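Local coordinates for tyrosinase (Burkholderia thailandensis, PDB 5ZRD), which catalyses the copper-dependent hydroxylation of monophenols to catechols and their oxidation to quinones, and is suited to efficient catechol production at acidic pH, at residues A[277-281]-A[316-320]; A[177-181]-A[283-288]; A[240-244]-A[270-274]; A[324-329]-A[400-406]; A[9-14]-A[112-118]. The contacts are given in a common frame with arbitrary orientation. Residue numbers count along the deposited sequence, not the author numbering.

In the fold
Contact 1 holds one of the two copper ions, and its centre lies about 5 Å from the centre of the chain; the centres of the others lie about 12 Å (contact 2), 14 Å (contacts 3 and 4) and 15 Å (contact 5) from it. Contact 2 shares helix 274-285 with contact 1 and forms at the C-terminal end of that helix, while contact 4 continues along helix 315-334. Tyr241 of contact 3 packs on His277, Ile280 and His319, and also on Met326 of contact 4. Contacts 4 and 5, about 11 Å apart between centres, meet through Ser404 OG and Asp118 OD1 at 2.5 Å. Contact 5 reaches contact 1 where Phe318 meets Met114, Pro115 and Trp117.

Contact 1: residues A[277-281]-A[316-320]; sequences HNDIH and FFFHH. With CU (copper (II) ion), chain K; O (oxygen atom), chain L.
Segments 277-281 and 316-320 are helical, from the middle of helix 274-285 and the N-terminal part of helix 315-334, and run nearly antiparallel: their axes make an angle of 154° and approach to 11.2 Å. CA atoms pair as His277 with His320 at 8.1 Å, Ile280 with His319 at 8.0 Å and His281 with Phe316 at 8.2 Å. His277 (chi1 148°), His281 (chi1 m) and His320 (chi1 -97°) bring their NE2 atoms to 2.1, 2.0 and 1.9 Å from CU, with the bound O 2.2 Å from it. His277 and His281, four residues apart, share one helical face, so both can ligate. Their ND1 atoms are held by backbone O of Glu274 and Met304, orienting the rings. His319 (chi1 t) does not bind this copper; it points toward the other helix and packs between His277, Ile280 and His281, NE2 3.3 Å from His277 CD2 and 3.5 Å from His281 CD2, ND1 bonded to Glu119. Phe316 (chi1 t) sets CE2 3.7 Å from His281 CE1 and 4.0 Å from O, its ring meeting His57 of the other copper site edge-to-face. Three histidines from two antiparallel helices form the CuB half of the type 3 dicopper centre of tyrosinases.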
# COMPACT_ATOMS: atom_id res chain seq x y z
N HIS A 277 16.11 -3.95 34.91
CA HIS A 277 16.66 -3.06 33.87
C HIS A 277 15.63 -2.00 33.47
O HIS A 277 15.93 -0.82 33.51
CB HIS A 277 17.16 -3.87 32.66
CG HIS A 277 17.02 -3.16 31.36
ND1 HIS A 277 15.84 -3.17 30.64
CD2 HIS A 277 17.90 -2.46 30.61
CE1 HIS A 277 16.00 -2.50 29.51
NE2 HIS A 277 17.25 -2.06 29.45
N ASN A 278 14.45 -2.46 33.07
CA ASN A 278 13.32 -1.60 32.78
C ASN A 278 13.12 -0.58 33.91
O ASN A 278 12.97 0.63 33.63
CB ASN A 278 12.06 -2.41 32.52
CG ASN A 278 12.07 -3.10 31.18
OD1 ASN A 278 13.05 -3.02 30.43
ND2 ASN A 278 10.99 -3.79 30.86
N ASP A 279 13.17 -1.02 35.17
CA ASP A 279 12.95 -0.11 36.31
C ASP A 279 13.91 1.07 36.30
O ASP A 279 13.50 2.21 36.55
CB ASP A 279 13.08 -0.85 37.65
CG ASP A 279 12.03 -1.96 37.83
OD1 ASP A 279 10.96 -1.96 37.17
OD2 ASP A 279 12.30 -2.86 38.66
N ILE A 280 15.18 0.81 36.00
CA ILE A 280 16.22 1.81 36.15
C ILE A 280 15.99 2.84 35.04
O ILE A 280 16.13 4.01 35.27
CB ILE A 280 17.64 1.18 36.13
CG1 ILE A 280 17.97 0.37 37.39
CG2 ILE A 280 18.71 2.22 35.89
CD1 ILE A 280 17.87 1.15 38.71
N HIS A 281 15.69 2.39 33.84
CA HIS A 281 15.30 3.29 32.80
C HIS A 281 14.14 4.19 33.25
O HIS A 281 14.16 5.34 32.97
CB HIS A 281 14.86 2.48 31.57
CG HIS A 281 15.96 2.08 30.66
ND1 HIS A 281 16.25 2.80 29.51
CD2 HIS A 281 16.79 1.01 30.67
CE1 HIS A 281 17.21 2.17 28.85
NE2 HIS A 281 17.60 1.09 29.57
N PHE A 316 23.07 5.68 29.86
CA PHE A 316 22.64 4.41 29.25
C PHE A 316 23.74 3.35 29.32
O PHE A 316 23.47 2.22 29.65
CB PHE A 316 22.23 4.61 27.80
CG PHE A 316 21.78 3.34 27.12
CD1 PHE A 316 22.70 2.47 26.56
CD2 PHE A 316 20.43 3.05 27.01
CE1 PHE A 316 22.27 1.33 25.93
CE2 PHE A 316 19.99 1.89 26.38
CZ PHE A 316 20.92 1.03 25.85
N PHE A 317 24.98 3.71 29.07
CA PHE A 317 26.05 2.72 28.88
C PHE A 317 26.61 2.26 30.23
O PHE A 317 27.00 1.09 30.37
CB PHE A 317 27.09 3.27 27.91
CG PHE A 317 26.52 3.36 26.53
CD1 PHE A 317 25.77 4.45 26.17
CD2 PHE A 317 26.54 2.27 25.70
CE1 PHE A 317 25.14 4.49 24.94
CE2 PHE A 317 25.92 2.31 24.46
CZ PHE A 317 25.22 3.42 24.08
N PHE A 318 26.62 3.16 31.21
CA PHE A 318 27.05 2.79 32.57
C PHE A 318 26.06 1.79 33.19
O PHE A 318 26.42 0.84 33.90
CB PHE A 318 27.18 4.06 33.42
CG PHE A 318 28.36 4.89 32.99
CD1 PHE A 318 28.26 5.78 31.94
CD2 PHE A 318 29.60 4.70 33.57
CE1 PHE A 318 29.37 6.48 31.50
CE2 PHE A 318 30.69 5.44 33.15
CZ PHE A 318 30.58 6.32 32.12
N HIS A 319 24.78 2.03 32.92
CA HIS A 319 23.70 1.20 33.36
C HIS A 319 23.76 -0.17 32.68
O HIS A 319 23.66 -1.20 33.35
CB HIS A 319 22.37 1.88 33.03
CG HIS A 319 21.21 0.95 33.02
ND1 HIS A 319 20.79 0.28 34.14
CD2 HIS A 319 20.38 0.59 32.03
CE1 HIS A 319 19.72 -0.43 33.85
NE2 HIS A 319 19.48 -0.29 32.54
N HIS A 320 23.85 -0.15 31.37
CA HIS A 320 23.88 -1.36 30.60
C HIS A 320 25.17 -2.14 30.83
O HIS A 320 25.15 -3.34 30.60
CB HIS A 320 23.65 -1.10 29.12
CG HIS A 320 22.22 -1.32 28.76
ND1 HIS A 320 21.71 -2.58 28.59
CD2 HIS A 320 21.19 -0.47 28.63
CE1 HIS A 320 20.43 -2.49 28.34
NE2 HIS A 320 20.10 -1.21 28.33
CU CU K . 18.41 -0.47 28.62
O O L . 17.13 -0.83 26.91

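Contact 2: residues A[177-181]-A[283-288]; sequences TVRYP and AVGGFD
This is a loop-to-helix-end contact in the central domain: residues 177-181, an extended loop between strand 165-167 and helix 189-200, lie across the C-terminal end of helix 274-285, whose earlier turns carry copper ligands. The closest CA pairs are Tyr180 with Gly286 at 4.4 Å and Arg179 with Gly285 at 5.2 Å. One backbone hydrogen bond joins them, Tyr180 N to Val284 O at 3.0 Å, nearly straight at 162°; it supplies a donor to a carbonyl at the end of the helix. The loop is extended up to Tyr180 (phi/psi -42/134), and a cis peptide then joins it to Pro181. Tyr180, chi1 t, points its side chain at the helix end, with CB 3.6 Å from Ala283 O and CD2 3.7 Å from Gly286 C at the ring edge; its OH ends 2.9 Å from Asp288 OD1. A long, flat side chain with a polar tip suits this course from the buried helix end to exposed Asp288. Arg179 packs its aliphatic part on Val284 (CG to CG1 4.0 Å), while its guanidinium forms a salt bridge with Asp313 and bonds the carbonyls of Leu133 and Leu149. Gly286, phi 136°, takes a conformation in which a CB would jam against the preceding carbonyl, so glycine fits. Its positive phi, with two bonds back into the last turn, makes the helix terminus a Schellman motif.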
# COMPACT_ATOMS: atom_id res chain seq x y z
N THR A 177 20.26 16.06 26.35
CA THR A 177 19.50 14.97 26.92
C THR A 177 19.14 15.39 28.33
O THR A 177 19.94 16.14 28.93
CB THR A 177 20.26 13.64 26.88
OG1 THR A 177 21.50 13.77 27.56
CG2 THR A 177 20.53 13.16 25.47
N VAL A 178 17.98 14.91 28.82
CA VAL A 178 17.58 15.17 30.19
C VAL A 178 17.14 13.88 30.88
O VAL A 178 16.66 12.97 30.28
CB VAL A 178 16.45 16.21 30.27
CG1 VAL A 178 16.90 17.51 29.64
CG2 VAL A 178 15.14 15.73 29.65
N ARG A 179 17.26 13.93 32.20
CA ARG A 179 16.86 12.93 33.14
C ARG A 179 15.77 13.52 34.03
O ARG A 179 15.54 14.74 34.03
CB ARG A 179 18.07 12.52 33.98
CG ARG A 179 19.15 11.79 33.20
CD ARG A 179 20.50 11.83 33.90
NE ARG A 179 21.55 11.28 33.03
CZ ARG A 179 22.83 11.40 33.30
NH1 ARG A 179 23.19 11.84 34.50
NH2 ARG A 179 23.75 11.12 32.39
N TYR A 180 15.07 12.64 34.72
CA TYR A 180 14.19 13.03 35.79
C TYR A 180 14.89 14.11 36.61
O TYR A 180 16.04 13.94 36.93
CB TYR A 180 13.88 11.80 36.63
CG TYR A 180 13.06 11.99 37.87
CD1 TYR A 180 13.65 12.33 39.08
CD2 TYR A 180 11.69 11.75 37.86
CE1 TYR A 180 12.90 12.50 40.23
CE2 TYR A 180 10.92 11.90 39.00
CZ TYR A 180 11.53 12.27 40.20
OH TYR A 180 10.79 12.33 41.34
N PRO A 181 14.21 15.20 36.96
CA PRO A 181 12.72 15.32 36.86
C PRO A 181 12.28 16.15 35.65
O PRO A 181 11.16 16.63 35.61
CB PRO A 181 12.35 16.10 38.13
CG PRO A 181 13.50 17.09 38.20
CD PRO A 181 14.73 16.31 37.77
N ALA A 283 13.06 5.03 36.30
CA ALA A 283 13.43 5.90 37.42
C ALA A 283 14.27 7.08 36.92
O ALA A 283 13.96 8.26 37.14
CB ALA A 283 14.17 5.10 38.46
N VAL A 284 15.35 6.75 36.22
CA VAL A 284 16.24 7.75 35.66
C VAL A 284 15.52 8.58 34.59
O VAL A 284 15.82 9.76 34.41
CB VAL A 284 17.49 7.08 35.10
CG1 VAL A 284 18.29 8.05 34.25
CG2 VAL A 284 18.35 6.49 36.20
N GLY A 285 14.60 7.98 33.85
CA GLY A 285 13.99 8.62 32.65
C GLY A 285 12.61 9.25 32.87
O GLY A 285 11.95 9.62 31.88
N GLY A 286 12.12 9.33 34.12
CA GLY A 286 11.05 10.29 34.47
C GLY A 286 9.90 9.77 35.34
O GLY A 286 8.96 10.55 35.62
N PHE A 287 9.92 8.51 35.80
CA PHE A 287 8.85 8.00 36.67
C PHE A 287 9.26 8.05 38.15
O PHE A 287 10.28 7.43 38.59
CB PHE A 287 8.51 6.56 36.27
CG PHE A 287 7.88 6.45 34.91
CD1 PHE A 287 8.66 6.57 33.78
CD2 PHE A 287 6.53 6.23 34.77
CE1 PHE A 287 8.09 6.49 32.52
CE2 PHE A 287 5.96 6.11 33.51
CZ PHE A 287 6.75 6.25 32.39
N ASP A 288 8.48 8.81 38.92
CA ASP A 288 8.50 8.82 40.39
C ASP A 288 8.11 7.45 40.88
O ASP A 288 7.06 7.00 40.45
CB ASP A 288 7.41 9.81 40.89
CG ASP A 288 7.88 10.70 42.03
OD1 ASP A 288 8.96 10.49 42.64
OD2 ASP A 288 7.14 11.66 42.33

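Contact 3: residues A[240-244]-A[270-274]; sequences KYVRC and VTPVE
The C-terminal turn of helix 237-244 packs here against the loop that leads into helix 274-285, one of the helices of the tyrosinase central domain that carry copper ligands (His277 and His281). Residues 240-244 are regularly helical, with Cys244 N bonded to Lys240 O at 3.1 Å; residues 270-272 are extended, and the chain turns toward helical angles at Val273. The backbones come nearest at Cys244 and Thr271, whose CA atoms are 4.8 Å apart. Thr271, chi1 m, points at the helix: CG2 lies 3.6 Å from Lys240 O and 4.3 Å from Cys244 CB, while OG1, 3.5 Å from Arg243 CD, bonds a citrate probably taken from the crystallisation liquor. A small branched residue suits the place, offering a methyl to the helix and a hydroxyl to the citrate. Cys244, chi1 p, is compact enough to permit close backbone approach; its SG reaches Val273 CB at 4.0 Å. Val273, chi1 p, touches the edge of the Tyr241 ring through CG2, 4.5 Å from CE1. That ring (chi1 -95°) starts away from the loop, packs on His319 and Met326, and bonds Glu119 through its OH. Water 1 joins the segments, donating to Arg243 O at 3.1 Å and accepting from Thr271 N at 2.9 Å. The closest direct approach between the segments is a CA-H...O contact, Cys244 CA to Thr271 O at 3.0 Å with 145° at the hydrogen.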
# COMPACT_ATOMS: atom_id res chain seq x y z
N LYS A 240 14.52 -7.16 42.90
CA LYS A 240 14.24 -7.70 41.58
C LYS A 240 15.55 -8.17 40.90
O LYS A 240 15.56 -9.18 40.23
CB LYS A 240 13.51 -6.64 40.74
CG LYS A 240 12.01 -6.54 40.95
CD LYS A 240 11.31 -6.10 39.67
CE LYS A 240 9.80 -5.96 39.79
NZ LYS A 240 9.12 -7.25 39.51
N TYR A 241 16.66 -7.45 41.10
CA TYR A 241 17.97 -7.86 40.55
C TYR A 241 18.46 -9.15 41.22
O TYR A 241 18.95 -10.05 40.54
CB TYR A 241 18.98 -6.74 40.73
CG TYR A 241 19.18 -5.80 39.57
CD1 TYR A 241 19.34 -6.27 38.27
CD2 TYR A 241 19.34 -4.44 39.78
CE1 TYR A 241 19.55 -5.40 37.21
CE2 TYR A 241 19.58 -3.57 38.73
CZ TYR A 241 19.69 -4.04 37.44
OH TYR A 241 19.96 -3.21 36.39
N VAL A 242 18.27 -9.28 42.53
CA VAL A 242 18.60 -10.52 43.26
C VAL A 242 17.77 -11.67 42.68
O VAL A 242 18.33 -12.70 42.29
CB VAL A 242 18.40 -10.43 44.78
CG1 VAL A 242 18.60 -11.78 45.44
CG2 VAL A 242 19.31 -9.39 45.44
N ARG A 243 16.47 -11.47 42.52
CA ARG A 243 15.59 -12.52 41.91
C ARG A 243 16.12 -12.98 40.54
O ARG A 243 16.06 -14.19 40.23
CB ARG A 243 14.16 -12.02 41.67
CG ARG A 243 13.18 -12.29 42.80
CD ARG A 243 11.84 -12.81 42.33
NE ARG A 243 10.96 -12.89 43.48
CZ ARG A 243 10.88 -13.92 44.32
NH1 ARG A 243 11.39 -15.09 43.98
NH2 ARG A 243 10.27 -13.77 45.49
N CYS A 244 16.54 -12.04 39.68
CA CYS A 244 16.84 -12.42 38.31
C CYS A 244 18.02 -13.40 38.29
O CYS A 244 18.06 -14.26 37.41
CB CYS A 244 17.07 -11.22 37.40
SG CYS A 244 18.70 -10.44 37.48
N VAL A 270 9.43 -16.20 38.11
CA VAL A 270 10.78 -15.87 37.67
C VAL A 270 10.83 -14.40 37.23
O VAL A 270 9.86 -13.84 36.73
CB VAL A 270 11.30 -16.82 36.57
CG1 VAL A 270 11.06 -18.27 36.93
CG2 VAL A 270 10.71 -16.52 35.23
N THR A 271 11.99 -13.80 37.42
CA THR A 271 12.25 -12.44 37.04
C THR A 271 13.42 -12.41 36.05
O THR A 271 14.51 -12.79 36.42
CB THR A 271 12.63 -11.57 38.24
OG1 THR A 271 11.50 -11.57 39.11
CG2 THR A 271 12.98 -10.15 37.84
N PRO A 272 13.18 -11.92 34.84
CA PRO A 272 14.21 -11.73 33.85
C PRO A 272 15.08 -10.52 34.20
O PRO A 272 14.64 -9.57 34.87
CB PRO A 272 13.46 -11.47 32.54
CG PRO A 272 12.16 -10.82 32.98
CD PRO A 272 11.94 -11.28 34.40
N VAL A 273 16.32 -10.55 33.74
CA VAL A 273 17.19 -9.42 34.00
C VAL A 273 16.61 -8.16 33.36
O VAL A 273 16.87 -7.06 33.83
CB VAL A 273 18.64 -9.65 33.52
CG1 VAL A 273 18.75 -9.80 32.02
CG2 VAL A 273 19.53 -8.52 34.01
N GLU A 274 15.82 -8.32 32.30
CA GLU A 274 15.22 -7.21 31.58
C GLU A 274 14.30 -6.36 32.49
O GLU A 274 14.09 -5.19 32.20
CB GLU A 274 14.42 -7.69 30.36
CG GLU A 274 14.19 -6.59 29.35
CD GLU A 274 13.44 -7.00 28.09
OE1 GLU A 274 13.32 -6.14 27.14
OE2 GLU A 274 12.91 -8.15 28.08
O HOH W 1 14.07 -15.63 38.41

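Contact 4: residues A[324-329]-A[400-406]; sequences DRMFWV and YGPGSLD
Helical residues 324-329, well inside helix 315-334, face a loop that starts at the end of strand 398-400. CA atoms are nearest at Arg325 with Tyr400 (6.3 Å) and Val329 with Asp406 (6.1 Å). Tyr400 OH donates to Asp324 OD2 at 2.5 Å and also bonds Arg11; Asp324 OD1 has a salt bridge with Arg95, so both carboxylate oxygens are engaged. Arg325 (chi1 t, chi2 t, chi3 p) lays CB over the Tyr400 ring face, a CH-pi contact 3.7 Å from the centroid. Its guanidinium reaches the type II beta turn Gly403 to Asp406, where NH1 and NH2 donate to Ser404 O at 3.0 and 3.2 Å, NH1 forms a salt bridge with Asp406 OD1 at 3.3 Å, and NE bonds Asn322. These bonds tie the loop to helix 315-334, about one turn after its copper ligand His320. Water 2 accepts from Arg325 NH1 (3.1 Å) and donates to Gly401 O (2.8 Å) and Asp406 OD1 (2.6 Å). Asp406 OD2 accepts from Gly403 N at 3.0 Å; a CB on Gly403 would crowd NH1. Leu405 holds the positive phi (71°), and its CB meets Met326 CE at 4.2 Å. Ser404 OG bonds Asp118 and Thr120.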
# COMPACT_ATOMS: atom_id res chain seq x y z
N ASP A 324 25.01 -5.98 32.07
CA ASP A 324 25.85 -7.00 31.43
C ASP A 324 26.60 -7.76 32.50
O ASP A 324 26.79 -8.95 32.39
CB ASP A 324 26.85 -6.35 30.47
CG ASP A 324 27.51 -7.35 29.56
OD1 ASP A 324 26.75 -8.08 28.87
OD2 ASP A 324 28.78 -7.37 29.52
N ARG A 325 27.02 -7.05 33.54
CA ARG A 325 27.67 -7.70 34.67
C ARG A 325 26.71 -8.69 35.36
O ARG A 325 27.11 -9.81 35.75
CB ARG A 325 28.14 -6.63 35.65
CG ARG A 325 28.97 -7.15 36.80
CD ARG A 325 29.28 -6.02 37.77
NE ARG A 325 28.12 -5.50 38.48
CZ ARG A 325 27.66 -5.99 39.62
NH1 ARG A 325 28.29 -7.01 40.18
NH2 ARG A 325 26.58 -5.47 40.20
N MET A 326 25.45 -8.30 35.49
CA MET A 326 24.43 -9.19 36.10
C MET A 326 24.23 -10.41 35.19
O MET A 326 24.14 -11.53 35.66
CB MET A 326 23.10 -8.45 36.30
CG MET A 326 23.16 -7.36 37.36
SD MET A 326 23.15 -8.05 39.04
CE MET A 326 24.89 -8.14 39.39
N PHE A 327 24.18 -10.19 33.89
CA PHE A 327 24.13 -11.30 32.94
C PHE A 327 25.33 -12.23 33.16
O PHE A 327 25.18 -13.45 33.15
CB PHE A 327 24.08 -10.72 31.53
CG PHE A 327 24.10 -11.71 30.39
CD1 PHE A 327 23.78 -13.04 30.57
CD2 PHE A 327 24.46 -11.28 29.13
CE1 PHE A 327 23.80 -13.93 29.50
CE2 PHE A 327 24.46 -12.17 28.05
CZ PHE A 327 24.10 -13.49 28.24
N TRP A 328 26.51 -11.67 33.40
CA TRP A 328 27.74 -12.47 33.57
C TRP A 328 27.72 -13.22 34.92
O TRP A 328 28.12 -14.38 34.99
CB TRP A 328 28.98 -11.58 33.42
CG TRP A 328 30.28 -12.30 33.62
CD1 TRP A 328 31.16 -12.12 34.64
CD2 TRP A 328 30.81 -13.36 32.81
NE1 TRP A 328 32.21 -12.99 34.52
CE2 TRP A 328 32.03 -13.76 33.40
CE3 TRP A 328 30.38 -14.03 31.66
CZ2 TRP A 328 32.84 -14.76 32.87
CZ3 TRP A 328 31.18 -15.02 31.13
CH2 TRP A 328 32.40 -15.37 31.72
N VAL A 329 27.23 -12.55 35.96
CA VAL A 329 27.05 -13.20 37.25
C VAL A 329 26.07 -14.37 37.14
O VAL A 329 26.31 -15.38 37.74
CB VAL A 329 26.56 -12.23 38.33
CG1 VAL A 329 26.10 -12.98 39.57
CG2 VAL A 329 27.64 -11.22 38.69
N TYR A 400 34.57 -8.73 34.67
CA TYR A 400 33.95 -7.77 35.58
C TYR A 400 34.74 -7.87 36.87
O TYR A 400 34.99 -8.94 37.35
CB TYR A 400 32.44 -7.98 35.75
CG TYR A 400 31.66 -7.44 34.58
CD1 TYR A 400 31.48 -6.08 34.42
CD2 TYR A 400 31.22 -8.26 33.55
CE1 TYR A 400 30.83 -5.54 33.31
CE2 TYR A 400 30.60 -7.74 32.42
CZ TYR A 400 30.39 -6.38 32.31
OH TYR A 400 29.81 -5.83 31.21
N GLY A 401 35.18 -6.73 37.36
CA GLY A 401 35.73 -6.69 38.67
C GLY A 401 34.67 -7.05 39.68
O GLY A 401 33.58 -7.40 39.31
N PRO A 402 35.01 -6.96 40.94
CA PRO A 402 34.09 -7.26 42.01
C PRO A 402 33.01 -6.18 42.17
O PRO A 402 33.29 -4.99 42.05
CB PRO A 402 34.98 -7.29 43.27
CG PRO A 402 36.14 -6.37 42.91
CD PRO A 402 36.35 -6.62 41.43
N GLY A 403 31.79 -6.62 42.47
CA GLY A 403 30.72 -5.71 42.85
C GLY A 403 29.56 -6.42 43.51
O GLY A 403 29.59 -7.64 43.70
N SER A 404 28.53 -5.66 43.82
CA SER A 404 27.39 -6.14 44.58
C SER A 404 26.78 -7.39 43.91
O SER A 404 26.72 -7.51 42.67
CB SER A 404 26.36 -5.02 44.76
OG SER A 404 25.69 -4.68 43.54
N LEU A 405 26.33 -8.31 44.74
CA LEU A 405 25.54 -9.47 44.36
C LEU A 405 26.36 -10.51 43.58
O LEU A 405 25.74 -11.41 42.98
CB LEU A 405 24.34 -9.02 43.51
CG LEU A 405 23.41 -7.98 44.14
CD1 LEU A 405 22.20 -7.73 43.24
CD2 LEU A 405 22.95 -8.41 45.52
N ASP A 406 27.67 -10.47 43.59
CA ASP A 406 28.44 -11.56 42.94
C ASP A 406 28.08 -12.96 43.53
O ASP A 406 28.07 -13.98 42.83
CB ASP A 406 29.94 -11.34 43.07
CG ASP A 406 30.46 -10.13 42.26
OD1 ASP A 406 29.83 -9.71 41.24
OD2 ASP A 406 31.53 -9.62 42.65
O HOH W 2 30.93 -8.34 39.27

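Contact 5: residues A[9-14]-A[112-118]; sequences RVRRSV and VSMPFWD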
# COMPACT_ATOMS: atom_id res chain seq x y z
N ARG A 9 41.07 -7.71 30.36
CA ARG A 9 40.81 -6.35 30.93
C ARG A 9 39.69 -6.41 31.98
O ARG A 9 38.74 -7.20 31.85
CB ARG A 9 40.29 -5.37 29.89
CG ARG A 9 41.26 -5.01 28.78
CD ARG A 9 40.71 -3.82 28.03
NE ARG A 9 39.70 -4.28 27.09
CZ ARG A 9 38.39 -4.22 27.29
NH1 ARG A 9 37.88 -3.60 28.36
NH2 ARG A 9 37.60 -4.77 26.39
N VAL A 10 39.78 -5.56 32.98
CA VAL A 10 38.86 -5.58 34.09
C VAL A 10 37.98 -4.33 34.04
O VAL A 10 38.43 -3.25 34.37
CB VAL A 10 39.61 -5.65 35.43
CG1 VAL A 10 38.64 -5.82 36.59
CG2 VAL A 10 40.63 -6.79 35.42
N ARG A 11 36.70 -4.52 33.66
CA ARG A 11 35.63 -3.52 33.82
C ARG A 11 35.39 -3.34 35.31
O ARG A 11 35.11 -4.32 35.98
CB ARG A 11 34.34 -3.95 33.13
CG ARG A 11 34.37 -3.73 31.62
CD ARG A 11 33.08 -3.98 30.91
NE ARG A 11 33.25 -3.91 29.46
CZ ARG A 11 32.28 -4.19 28.59
NH1 ARG A 11 31.10 -4.58 29.03
NH2 ARG A 11 32.50 -4.11 27.29
N ARG A 12 35.49 -2.10 35.80
CA ARG A 12 35.40 -1.82 37.23
C ARG A 12 34.20 -0.91 37.56
O ARG A 12 33.59 -0.25 36.69
CB ARG A 12 36.70 -1.19 37.74
CG ARG A 12 37.90 -2.12 37.72
CD ARG A 12 39.07 -1.60 38.55
NE ARG A 12 40.21 -2.51 38.53
CZ ARG A 12 40.24 -3.74 39.08
NH1 ARG A 12 39.28 -4.13 39.92
NH2 ARG A 12 41.21 -4.58 38.76
N SER A 13 33.85 -0.92 38.83
CA SER A 13 32.76 -0.09 39.33
C SER A 13 33.14 1.39 39.21
O SER A 13 34.20 1.79 39.68
CB SER A 13 32.43 -0.44 40.76
OG SER A 13 31.68 0.59 41.37
N VAL A 14 32.23 2.19 38.63
CA VAL A 14 32.45 3.62 38.44
C VAL A 14 32.65 4.28 39.80
O VAL A 14 33.44 5.21 39.95
CB VAL A 14 31.31 4.28 37.63
CG1 VAL A 14 30.28 4.96 38.51
CG2 VAL A 14 31.87 5.30 36.65
N VAL A 112 41.35 1.50 27.25
CA VAL A 112 40.44 1.97 28.33
C VAL A 112 39.28 0.95 28.41
O VAL A 112 38.95 0.28 27.40
CB VAL A 112 39.94 3.41 28.13
CG1 VAL A 112 38.88 3.50 27.06
CG2 VAL A 112 39.38 4.01 29.42
N SER A 113 38.71 0.85 29.60
CA SER A 113 37.57 -0.04 29.91
C SER A 113 36.34 0.77 30.35
O SER A 113 36.41 1.73 31.17
CB SER A 113 37.93 -1.06 30.98
OG SER A 113 38.89 -1.99 30.47
N MET A 114 35.20 0.32 29.85
CA MET A 114 33.94 0.91 30.21
C MET A 114 33.54 0.38 31.58
O MET A 114 33.34 -0.81 31.73
CB MET A 114 32.87 0.54 29.17
CG MET A 114 31.51 1.13 29.45
SD MET A 114 31.48 2.94 29.37
CE MET A 114 30.24 3.28 30.61
N PRO A 115 33.45 1.26 32.59
CA PRO A 115 33.07 0.77 33.90
C PRO A 115 31.55 0.62 34.00
O PRO A 115 30.84 0.97 33.05
CB PRO A 115 33.52 1.85 34.88
CG PRO A 115 33.47 3.11 34.07
CD PRO A 115 33.68 2.71 32.62
N PHE A 116 31.11 0.12 35.16
CA PHE A 116 29.69 -0.13 35.41
C PHE A 116 29.23 0.73 36.59
O PHE A 116 29.93 0.91 37.58
CB PHE A 116 29.39 -1.62 35.66
CG PHE A 116 30.16 -2.28 36.79
CD1 PHE A 116 31.38 -2.90 36.55
CD2 PHE A 116 29.64 -2.33 38.07
CE1 PHE A 116 32.08 -3.52 37.57
CE2 PHE A 116 30.34 -2.96 39.09
CZ PHE A 116 31.57 -3.54 38.85
N TRP A 117 28.05 1.29 36.45
CA TRP A 117 27.36 1.85 37.61
C TRP A 117 26.78 0.69 38.40
O TRP A 117 25.81 0.08 37.97
CB TRP A 117 26.26 2.83 37.22
CG TRP A 117 25.36 3.21 38.36
CD1 TRP A 117 25.65 3.24 39.69
CD2 TRP A 117 24.02 3.68 38.24
NE1 TRP A 117 24.56 3.65 40.41
CE2 TRP A 117 23.56 3.97 39.55
CE3 TRP A 117 23.17 3.90 37.16
CZ2 TRP A 117 22.27 4.42 39.80
CZ3 TRP A 117 21.89 4.34 37.42
CH2 TRP A 117 21.45 4.61 38.71
N ASP A 118 27.41 0.40 39.52
CA ASP A 118 26.94 -0.63 40.42
C ASP A 118 25.67 -0.16 41.15
O ASP A 118 25.76 0.43 42.23
CB ASP A 118 28.03 -1.05 41.41
CG ASP A 118 27.67 -2.37 42.12
OD1 ASP A 118 26.47 -2.78 42.14
OD2 ASP A 118 28.59 -2.97 42.68
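Two backbone hydrogen bonds join the segments: Val14 N donates to Phe116 O at 2.8 Å, almost linearly, and Phe116 N to Arg12 O at 2.9 Å, although the position of that oxygen is less certain. Together they make a single parallel beta bridge between Ser13 and Phe116. At the other end, Arg9 NH1 donates to Ser113 OG at 2.8 Å and also pairs with Glu102, which salt-bridges Arg11 as well. Arg11 is long enough to continue inward, its NH1 bonding Tyr400. Packing follows the bridge. The Phe116 ring, chi1 p, folds back under Ser13, whose CA sits over its face 3.7 Å from the centroid, a CH-pi contact; small Ser13 tolerates this closeness while its hydroxyl N-caps helix 14-22. Val14 CG2 meets Pro115 CG at 3.7 Å. The N-terminal segment is thus bridged to the loop after helix 90-108 of the tyrosinase central domain, and its strand 9-11 also pairs with strand 398-400 in a small two-stranded parallel sheet.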